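Local atomic coordinates of malic enzyme (Entamoeba histolytica, PDB entry 3NV9), a protein that probably catalyses the NADP-dependent oxidative decarboxylation of malate to pyruvate and forms an entangled dimer. Residues V201-L206 and R236-A241; V223-G228 and D296-L301; I135-K140 and D149-F154; G94-S99 and G163-E168. All coordinates share one frame; numbering follows the deposited sequence.

Contact 1. Residues V201-L206 and R236-A241; sequences VTLAGL and RLIVTA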
# COMPACT_ATOMS: atom_id res chain seq x y z
N VAL A 201 6.48 21.77 -12.91
CA VAL A 201 6.47 21.54 -14.38
C VAL A 201 5.94 22.77 -15.10
O VAL A 201 6.27 23.00 -16.27
CB VAL A 201 5.59 20.33 -14.76
CG1 VAL A 201 6.20 19.07 -14.16
CG2 VAL A 201 4.14 20.49 -14.22
N THR A 202 5.09 23.55 -14.42
CA THR A 202 4.60 24.77 -15.07
C THR A 202 5.74 25.76 -15.36
O THR A 202 5.86 26.27 -16.46
CB THR A 202 3.46 25.50 -14.32
OG1 THR A 202 2.45 24.58 -13.94
CG2 THR A 202 2.85 26.52 -15.25
N LEU A 203 6.54 26.04 -14.33
CA LEU A 203 7.79 26.77 -14.48
C LEU A 203 8.68 26.14 -15.58
O LEU A 203 9.17 26.86 -16.46
CB LEU A 203 8.56 26.84 -13.13
CG LEU A 203 9.87 27.63 -13.25
CD1 LEU A 203 9.71 29.01 -13.94
CD2 LEU A 203 10.53 27.79 -11.94
N ALA A 204 8.87 24.82 -15.57
CA ALA A 204 9.72 24.20 -16.63
C ALA A 204 9.25 24.53 -18.04
O ALA A 204 10.05 24.97 -18.91
CB ALA A 204 9.83 22.67 -16.45
N GLY A 205 7.95 24.34 -18.29
CA GLY A 205 7.41 24.71 -19.62
C GLY A 205 7.57 26.18 -19.97
O GLY A 205 8.01 26.54 -21.06
N LEU A 206 7.24 27.04 -19.03
CA LEU A 206 7.43 28.48 -19.16
C LEU A 206 8.89 28.83 -19.55
O LEU A 206 9.12 29.66 -20.42
CB LEU A 206 7.10 29.14 -17.81
CG LEU A 206 7.23 30.65 -17.72
CD1 LEU A 206 6.23 31.35 -18.61
CD2 LEU A 206 7.06 31.04 -16.28
N ARG A 236 3.87 31.69 -7.29
CA ARG A 236 4.95 31.82 -6.34
C ARG A 236 6.30 31.27 -6.85
O ARG A 236 7.37 31.90 -6.62
CB ARG A 236 4.60 31.13 -5.05
CG ARG A 236 5.77 31.23 -4.04
CD ARG A 236 5.44 30.61 -2.72
NE ARG A 236 5.56 29.15 -2.69
CZ ARG A 236 4.57 28.29 -2.47
NH1 ARG A 236 3.32 28.71 -2.32
NH2 ARG A 236 4.83 26.99 -2.42
N LEU A 237 6.30 30.11 -7.52
CA LEU A 237 7.59 29.61 -8.00
C LEU A 237 8.09 30.49 -9.10
O LEU A 237 9.29 30.70 -9.19
CB LEU A 237 7.57 28.14 -8.47
CG LEU A 237 7.34 27.14 -7.35
CD1 LEU A 237 7.58 25.68 -7.83
CD2 LEU A 237 8.12 27.48 -6.11
N ILE A 238 7.18 30.97 -9.96
CA ILE A 238 7.52 31.76 -11.16
C ILE A 238 8.14 33.13 -10.81
O ILE A 238 9.06 33.58 -11.53
CB ILE A 238 6.32 31.88 -12.10
CG1 ILE A 238 6.16 30.56 -12.88
CG2 ILE A 238 6.45 33.05 -13.11
CD1 ILE A 238 4.71 30.31 -13.47
N VAL A 239 7.64 33.73 -9.71
CA VAL A 239 8.23 34.92 -9.05
C VAL A 239 9.60 34.54 -8.49
O VAL A 239 10.57 35.11 -8.91
CB VAL A 239 7.24 35.64 -8.04
CG1 VAL A 239 7.95 36.59 -7.05
CG2 VAL A 239 6.20 36.43 -8.81
N THR A 240 9.72 33.51 -7.66
CA THR A 240 11.03 33.18 -7.08
C THR A 240 12.08 32.94 -8.19
O THR A 240 13.24 33.30 -8.01
CB THR A 240 10.96 31.96 -6.21
OG1 THR A 240 9.98 32.15 -5.19
CG2 THR A 240 12.30 31.64 -5.58
N ALA A 241 11.65 32.39 -9.33
CA ALA A 241 12.52 32.09 -10.47
C ALA A 241 12.88 33.33 -11.30
O ALA A 241 13.72 33.24 -12.20
CB ALA A 241 11.91 31.00 -11.38
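Leu203 and Ile238 mark the nearest backbone approach of two helical segments, 201-206 and 236-240, whose axes come within 9.6 Å and cross at -49°. The contact is entirely apolar. Leu203 has CG anti to the backbone N (chi1 -179°), and its two methyls fork over the methyl of Ala241: CD2 lies 3.5 Å from Ala241 CB, and CD1 is somewhat farther from the same atom. CD1 also meets the flank of Ile238, 4.0 Å from its CG1, the two side chains sliding past one another in opposite directions. One turn on, Leu206 reaches the same isoleucine with a single branch. Its CD2 sits 3.5 Å from Ile238 CG1 and also touches Ile238 CG2 and CD1, at 3.8 and 3.7 Å, which places the methyl against most of the branched chain. In the dinucleotide-binding (Rossmann) domain, helix 229-240 follows directly on the strand 222-225 and its glycine-rich turn, while helix 193-213 leads into that strand; the two lie together on one side of the sheet, over its parallel strands 222-225 and 297-300. Ile238 is shared between helix and sheet, touching Phe224 and Ile299, while Leu206 rests on Val297. Helix 380-396 also packs against the pair, with Ser387 against Leu203 and Ala383 against Leu237. Arg236, at the start of the second segment, forms a salt bridge through NE with Asp380 on that helix.

Contact 2. Residues V223-G228 and D296-L301; sequences VFIGAG and DVLISL. With SO4 (sulfate ion), chain G.
The carbonyl oxygen of Ile299 is met twice by the neighbouring strand: Ile225 N donates a hydrogen bond to it at 2.8 Å, from a position tilted 27° from the carbonyl plane, and the CA-H of Phe224 approaches it as well. A weak bond from Asn231 ND2 reaches the same oxygen. Val223 O is held in a similar way, accepting from Ile299 N at 2.9 Å nearly along the C=O axis while Leu298 CA-H comes alongside. With Val223 N bound to Val297 O at 2.9 Å, these make the regular ladder of two parallel strands. On one face the Phe224 ring and Ile299 lie side by side, pointing the same way, with Phe224 CE2 3.8 Å from Ile299 CD1. The other face carries Val223, Ile225, Leu298 and Ser300. There Ile225 CG1 is pressed to 3.3 Å from Leu298 CD1, tighter than normal van der Waals contact, and Ser300 OG bonds to Glu332. Beyond the strand comes the glycine-rich turn Gly226-Ala227-Gly228 of a Rossmann fold. Gly226 adopts a positive phi of 114°, and at its backbone angles a CB would jam against the preceding carbonyl oxygen. Ala227 N makes a weak hydrogen bond, 3.3 Å long, to O1 of a sulfate that probably comes from the crystallisation liquor. Its position is consistent with the site where such turns bind a dinucleotide pyrophosphate. Strand 222-225 lies between strands 248-252 and 297-300, with helix 229-240, which begins just after Gly228, and helix 193-213 packed over the face of Phe224 and Ile299.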
# COMPACT_ATOMS: atom_id res chain seq x y z
N VAL A 223 -0.77 36.86 -16.89
CA VAL A 223 -2.11 36.77 -16.29
C VAL A 223 -2.47 35.32 -15.84
O VAL A 223 -2.49 34.41 -16.67
CB VAL A 223 -3.21 37.24 -17.27
CG1 VAL A 223 -4.63 37.17 -16.60
CG2 VAL A 223 -2.91 38.65 -17.78
N PHE A 224 -2.79 35.15 -14.55
CA PHE A 224 -3.20 33.87 -14.00
C PHE A 224 -4.73 33.75 -13.78
O PHE A 224 -5.28 34.51 -12.99
CB PHE A 224 -2.47 33.61 -12.70
CG PHE A 224 -0.99 33.44 -12.87
CD1 PHE A 224 -0.16 34.55 -13.06
CD2 PHE A 224 -0.41 32.17 -12.80
CE1 PHE A 224 1.26 34.39 -13.20
CE2 PHE A 224 1.00 31.99 -12.92
CZ PHE A 224 1.84 33.10 -13.15
N ILE A 225 -5.39 32.84 -14.50
CA ILE A 225 -6.85 32.66 -14.39
C ILE A 225 -7.10 31.54 -13.38
O ILE A 225 -6.83 30.34 -13.68
CB ILE A 225 -7.56 32.26 -15.71
CG1 ILE A 225 -7.09 33.09 -16.92
CG2 ILE A 225 -9.11 32.22 -15.56
CD1 ILE A 225 -7.39 34.52 -16.89
N GLY A 226 -7.54 31.94 -12.18
CA GLY A 226 -7.82 31.00 -11.09
C GLY A 226 -6.86 31.22 -9.93
O GLY A 226 -5.68 31.45 -10.16
N ALA A 227 -7.36 31.17 -8.70
CA ALA A 227 -6.55 31.28 -7.51
C ALA A 227 -6.55 30.00 -6.70
O ALA A 227 -6.35 30.03 -5.48
CB ALA A 227 -7.04 32.39 -6.65
N GLY A 228 -6.72 28.86 -7.37
CA GLY A 228 -6.63 27.58 -6.68
C GLY A 228 -5.24 27.27 -6.18
O GLY A 228 -4.32 28.09 -6.32
N ASP A 296 1.75 38.59 -22.20
CA ASP A 296 2.70 37.64 -22.78
C ASP A 296 2.33 36.19 -22.51
O ASP A 296 2.46 35.32 -23.37
CB ASP A 296 4.13 37.98 -22.28
CG ASP A 296 4.55 39.42 -22.68
OD1 ASP A 296 4.52 40.36 -21.85
OD2 ASP A 296 4.87 39.61 -23.85
N VAL A 297 1.90 35.95 -21.28
CA VAL A 297 1.69 34.65 -20.71
C VAL A 297 0.29 34.68 -20.05
O VAL A 297 -0.10 35.66 -19.39
CB VAL A 297 2.82 34.32 -19.66
CG1 VAL A 297 2.58 33.00 -18.91
CG2 VAL A 297 4.21 34.33 -20.33
N LEU A 298 -0.46 33.59 -20.26
CA LEU A 298 -1.78 33.39 -19.71
C LEU A 298 -1.74 31.98 -19.22
O LEU A 298 -1.44 31.04 -20.02
CB LEU A 298 -2.85 33.54 -20.80
CG LEU A 298 -4.33 33.21 -20.48
CD1 LEU A 298 -4.69 33.76 -19.13
CD2 LEU A 298 -5.31 33.78 -21.57
N ILE A 299 -2.02 31.81 -17.93
CA ILE A 299 -1.93 30.51 -17.29
C ILE A 299 -3.22 30.23 -16.50
O ILE A 299 -3.55 31.00 -15.57
CB ILE A 299 -0.68 30.43 -16.34
CG1 ILE A 299 0.64 30.57 -17.11
CG2 ILE A 299 -0.66 29.16 -15.58
CD1 ILE A 299 1.91 30.39 -16.20
N SER A 300 -3.92 29.17 -16.89
CA SER A 300 -5.10 28.68 -16.16
C SER A 300 -5.04 27.20 -15.76
O SER A 300 -4.63 26.35 -16.57
CB SER A 300 -6.37 28.89 -17.00
OG SER A 300 -7.53 28.53 -16.24
N LEU A 301 -5.47 26.93 -14.52
CA LEU A 301 -5.75 25.59 -13.98
C LEU A 301 -6.98 25.70 -13.07
O LEU A 301 -6.92 25.53 -11.84
CB LEU A 301 -4.56 25.02 -13.19
CG LEU A 301 -4.39 23.51 -13.46
CD1 LEU A 301 -3.09 22.94 -12.88
CD2 LEU A 301 -5.64 22.64 -13.04
S SO4 G . -10.77 30.65 -7.59
O1 SO4 G . -10.65 31.20 -8.95
O2 SO4 G . -9.82 31.20 -6.62
O3 SO4 G . -12.12 30.88 -7.01
O4 SO4 G . -10.41 29.24 -7.71

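Contact 3. Residues I135-K140 and D149-F154; sequences ICIDSK and DAVIEF
This is an apolar helix-on-sheet contact, in which Ile135, Ile137 and Ser139, at and beyond the end of strand 131-136, lean on Ala150, Val151 and Phe154 of helix 148-158. Ile137 and Phe154 carry the largest shares. Ile137 CG2, anti to the carbonyl carbon, lies over one face of the Phe154 ring, 3.4 Å from CZ and toward the rim, a CH-pi contact. The other branch has CG1 in the crowded position between the backbone N and the carbonyl carbon (chi1 70°), and its CD1 extends to Val151 CG2 at 4.1 Å. Ile135 CG2 approaches the same ring obliquely, 3.7 Å from CE2. The strand, the helix and strand 164-167 form a beta-alpha-beta crossover in the N-terminal domain, with strand 92-97 lying between the two strands. Farther along, Val151 CG2 is pushed tightly against Ser139 CB, at 3.4 Å, while Ser139 OG bonds to Asp98 and Asn146. Asp138 faces away and closes an Asx turn: its OD1 takes Lys140 N and Lys140 NZ from opposite faces of the carboxylate plane, each at 2.8 Å, the latter within a salt bridge. The dimer interface adjoins, where Phe154 stacks on Phe154 of the second subunit and Arg157 of that subunit binds the carbonyls of Asp138 and Lys140.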
# COMPACT_ATOMS: atom_id res chain seq x y z
N ILE A 135 -3.83 5.95 -1.13
CA ILE A 135 -4.47 5.95 0.20
C ILE A 135 -5.62 6.91 0.16
O ILE A 135 -5.44 8.06 0.46
CB ILE A 135 -3.50 6.38 1.30
CG1 ILE A 135 -2.25 5.49 1.31
CG2 ILE A 135 -4.16 6.38 2.72
CD1 ILE A 135 -2.46 4.12 1.95
N CYS A 136 -6.78 6.44 -0.27
CA CYS A 136 -8.02 7.27 -0.38
C CYS A 136 -8.85 7.17 0.91
O CYS A 136 -9.23 6.10 1.33
CB CYS A 136 -8.85 6.85 -1.60
SG CYS A 136 -8.10 7.41 -3.09
N ILE A 137 -9.09 8.30 1.56
CA ILE A 137 -9.70 8.30 2.88
C ILE A 137 -10.94 9.13 2.89
O ILE A 137 -11.13 10.00 2.03
CB ILE A 137 -8.77 8.89 3.94
CG1 ILE A 137 -8.61 10.44 3.73
CG2 ILE A 137 -7.43 8.10 3.97
CD1 ILE A 137 -7.65 11.15 4.77
N ASP A 138 -11.78 8.87 3.87
CA ASP A 138 -12.91 9.75 4.14
C ASP A 138 -12.44 10.81 5.11
O ASP A 138 -11.94 10.50 6.21
CB ASP A 138 -14.06 8.96 4.76
CG ASP A 138 -15.34 9.82 4.94
OD1 ASP A 138 -15.33 11.06 4.69
OD2 ASP A 138 -16.38 9.23 5.28
N SER A 139 -12.55 12.08 4.75
CA SER A 139 -12.15 13.11 5.76
C SER A 139 -13.38 13.80 6.44
O SER A 139 -13.22 14.83 7.09
CB SER A 139 -11.22 14.13 5.15
OG SER A 139 -11.94 14.98 4.25
N LYS A 140 -14.59 13.26 6.28
CA LYS A 140 -15.82 13.98 6.71
C LYS A 140 -15.98 13.84 8.16
O LYS A 140 -15.70 12.77 8.72
CB LYS A 140 -17.09 13.48 6.01
CG LYS A 140 -17.22 14.06 4.59
CD LYS A 140 -18.48 13.62 3.88
CE LYS A 140 -18.72 12.08 3.96
NZ LYS A 140 -17.69 11.28 3.21
N ASP A 149 -8.42 18.63 10.03
CA ASP A 149 -7.81 18.06 11.22
C ASP A 149 -7.87 16.54 11.20
O ASP A 149 -7.02 15.88 11.79
CB ASP A 149 -8.49 18.61 12.52
CG ASP A 149 -8.51 20.15 12.59
OD1 ASP A 149 -7.54 20.84 12.14
OD2 ASP A 149 -9.52 20.69 13.13
N ALA A 150 -8.89 15.99 10.54
CA ALA A 150 -8.99 14.55 10.36
C ALA A 150 -7.83 14.06 9.43
O ALA A 150 -7.17 13.06 9.71
CB ALA A 150 -10.36 14.16 9.79
N VAL A 151 -7.57 14.82 8.37
CA VAL A 151 -6.51 14.48 7.44
C VAL A 151 -5.18 14.59 8.19
O VAL A 151 -4.39 13.65 8.15
CB VAL A 151 -6.58 15.32 6.10
CG1 VAL A 151 -5.53 14.84 5.09
CG2 VAL A 151 -7.97 15.20 5.44
N ILE A 152 -5.01 15.65 8.98
CA ILE A 152 -3.76 15.84 9.76
C ILE A 152 -3.49 14.69 10.70
O ILE A 152 -2.38 14.14 10.75
CB ILE A 152 -3.75 17.20 10.51
CG1 ILE A 152 -3.62 18.32 9.49
CG2 ILE A 152 -2.61 17.26 11.44
CD1 ILE A 152 -3.98 19.74 9.98
N GLU A 153 -4.53 14.33 11.45
CA GLU A 153 -4.42 13.25 12.45
C GLU A 153 -4.08 11.94 11.75
O GLU A 153 -3.21 11.17 12.22
CB GLU A 153 -5.73 13.10 13.29
CG GLU A 153 -5.68 11.92 14.27
CD GLU A 153 -6.93 11.81 15.17
OE1 GLU A 153 -7.89 12.59 15.02
OE2 GLU A 153 -6.95 10.93 16.03
N PHE A 154 -4.78 11.70 10.63
CA PHE A 154 -4.66 10.45 9.85
C PHE A 154 -3.21 10.24 9.38
O PHE A 154 -2.60 9.20 9.60
CB PHE A 154 -5.64 10.44 8.64
CG PHE A 154 -5.53 9.20 7.82
CD1 PHE A 154 -6.37 8.14 8.05
CD2 PHE A 154 -4.55 9.09 6.81
CE1 PHE A 154 -6.26 6.95 7.30
CE2 PHE A 154 -4.42 7.90 6.04
CZ PHE A 154 -5.26 6.83 6.29

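Contact 4. Residues G94-S99 and G163-E168; sequences GVVSDS and GAINLE
Ser97 OG donates to Glu168 O at 2.8 Å, reaching it from above the carbonyl plane, and at the same time accepts from Ser99 N at 3.0 Å in an ST turn. Its chi1 of -174°, OG anti to the backbone N, directs the hydroxyl to both. Before this point the two strands pair in parallel: Gly94 O takes Asn166 N and Val96 O takes Glu168 N, both at 2.8 Å, while Val96 N gives a longer bond to Asn166 O from well above its carbonyl plane. Gly94 N closes the other end on Ala164 O at 3.3 Å. Val96, Ile165 and Leu167 share one face, where Val96 CG2 meets Ile165 CG2 at 3.9 Å. On the face of Val95 and Asn166 the two side chains run side by side, and Glu168 crosses Val95 obliquely, its CG 3.6 Å from Val95 CG1; beyond CG the chain bends (chi2 -79°). Outside this first shell, Met117 and Met124 of helix 114-128 cover the Val95 face and Val155 of helix 148-158 the Val96 face, so the strands form the middle layer of a three-layer alpha/beta/alpha sandwich. The carboxylate of Glu168 lies close to Asp193 and Asp194, with Lys120 in a long, weak ion pair and a glycerol nearby. Main-chain bonding at both Glu168 N and Glu168 O therefore fixes the base of a side chain that enters an acidic cluster, resembling the divalent-metal pocket of malic enzymes, although no metal is modelled here.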
# COMPACT_ATOMS: atom_id res chain seq x y z
N GLY A 94 3.05 7.21 0.14
CA GLY A 94 1.58 7.14 0.23
C GLY A 94 0.92 8.25 -0.56
O GLY A 94 1.27 9.40 -0.39
N VAL A 95 0.02 7.91 -1.47
CA VAL A 95 -0.64 8.92 -2.29
C VAL A 95 -1.94 9.14 -1.55
O VAL A 95 -2.87 8.33 -1.69
CB VAL A 95 -0.90 8.38 -3.76
CG1 VAL A 95 -1.46 9.45 -4.73
CG2 VAL A 95 0.42 7.86 -4.39
N VAL A 96 -1.98 10.17 -0.72
CA VAL A 96 -3.05 10.43 0.23
C VAL A 96 -3.99 11.47 -0.36
O VAL A 96 -3.56 12.53 -0.81
CB VAL A 96 -2.48 10.88 1.64
CG1 VAL A 96 -3.61 11.25 2.65
CG2 VAL A 96 -1.64 9.77 2.21
N SER A 97 -5.25 11.10 -0.46
CA SER A 97 -6.29 12.02 -0.95
C SER A 97 -7.59 11.78 -0.20
O SER A 97 -7.83 10.67 0.24
CB SER A 97 -6.55 11.80 -2.41
OG SER A 97 -7.45 12.79 -2.89
N ASP A 98 -8.40 12.83 -0.05
CA ASP A 98 -9.73 12.66 0.48
C ASP A 98 -10.78 12.71 -0.61
O ASP A 98 -11.99 12.69 -0.35
CB ASP A 98 -10.00 13.64 1.67
CG ASP A 98 -10.11 15.13 1.26
OD1 ASP A 98 -10.42 15.91 2.19
OD2 ASP A 98 -9.95 15.52 0.08
N SER A 99 -10.26 12.72 -1.85
CA SER A 99 -10.99 12.70 -3.12
C SER A 99 -11.97 13.84 -3.29
O SER A 99 -13.02 13.70 -3.87
CB SER A 99 -11.68 11.36 -3.36
OG SER A 99 -10.78 10.34 -3.11
N GLY A 163 8.02 6.56 3.63
CA GLY A 163 9.26 7.28 3.48
C GLY A 163 8.94 8.66 3.02
O GLY A 163 9.78 9.55 3.17
N ALA A 164 7.76 8.85 2.40
CA ALA A 164 7.22 10.18 2.18
C ALA A 164 5.71 10.16 2.02
O ALA A 164 5.13 9.09 1.79
CB ALA A 164 7.84 10.82 0.96
N ILE A 165 5.08 11.34 2.09
CA ILE A 165 3.69 11.42 1.81
C ILE A 165 3.42 12.34 0.64
O ILE A 165 3.93 13.46 0.61
CB ILE A 165 2.82 11.98 3.00
CG1 ILE A 165 2.92 11.10 4.23
CG2 ILE A 165 1.37 12.25 2.51
CD1 ILE A 165 2.49 9.72 4.02
N ASN A 166 2.60 11.86 -0.28
CA ASN A 166 2.29 12.62 -1.47
C ASN A 166 0.81 12.95 -1.46
O ASN A 166 -0.03 12.19 -1.96
CB ASN A 166 2.75 11.79 -2.70
CG ASN A 166 2.29 12.38 -4.02
OD1 ASN A 166 1.26 11.93 -4.55
ND2 ASN A 166 3.04 13.35 -4.57
N LEU A 167 0.48 14.10 -0.86
CA LEU A 167 -0.92 14.59 -0.83
C LEU A 167 -1.38 14.89 -2.25
O LEU A 167 -0.65 15.48 -3.03
CB LEU A 167 -1.06 15.85 0.05
CG LEU A 167 -0.52 15.80 1.50
CD1 LEU A 167 -0.29 17.18 2.08
CD2 LEU A 167 -1.47 14.98 2.42
N GLU A 168 -2.60 14.50 -2.57
CA GLU A 168 -3.20 14.85 -3.85
C GLU A 168 -4.68 15.29 -3.67
O GLU A 168 -5.39 14.71 -2.84
CB GLU A 168 -3.22 13.59 -4.75
CG GLU A 168 -1.85 13.01 -5.16
CD GLU A 168 -1.21 13.79 -6.29
OE1 GLU A 168 -0.09 13.38 -6.66
OE2 GLU A 168 -1.81 14.78 -6.81

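Overall arrangement
From the N terminus, strand 92-97 opens a long loop that contact 4 closes at strand 164-167. Contact 3 lies wholly within that loop, settling helix 148-158 beside the sheet, and the two contacts touch through the neighbouring strands 131-136 and 92-97. The chain then enters the nucleotide-binding domain, where contacts 1 and 2 cross: their segments alternate as 201-206, 223-228, 236-241 and 296-301. Contact 1 joins the helices before and after strand 222-225, and these helices pack on the strands of contact 2. The two pairs follow in series without touching; contacts 2 and 4 come within about 10 Å at their nearest atoms.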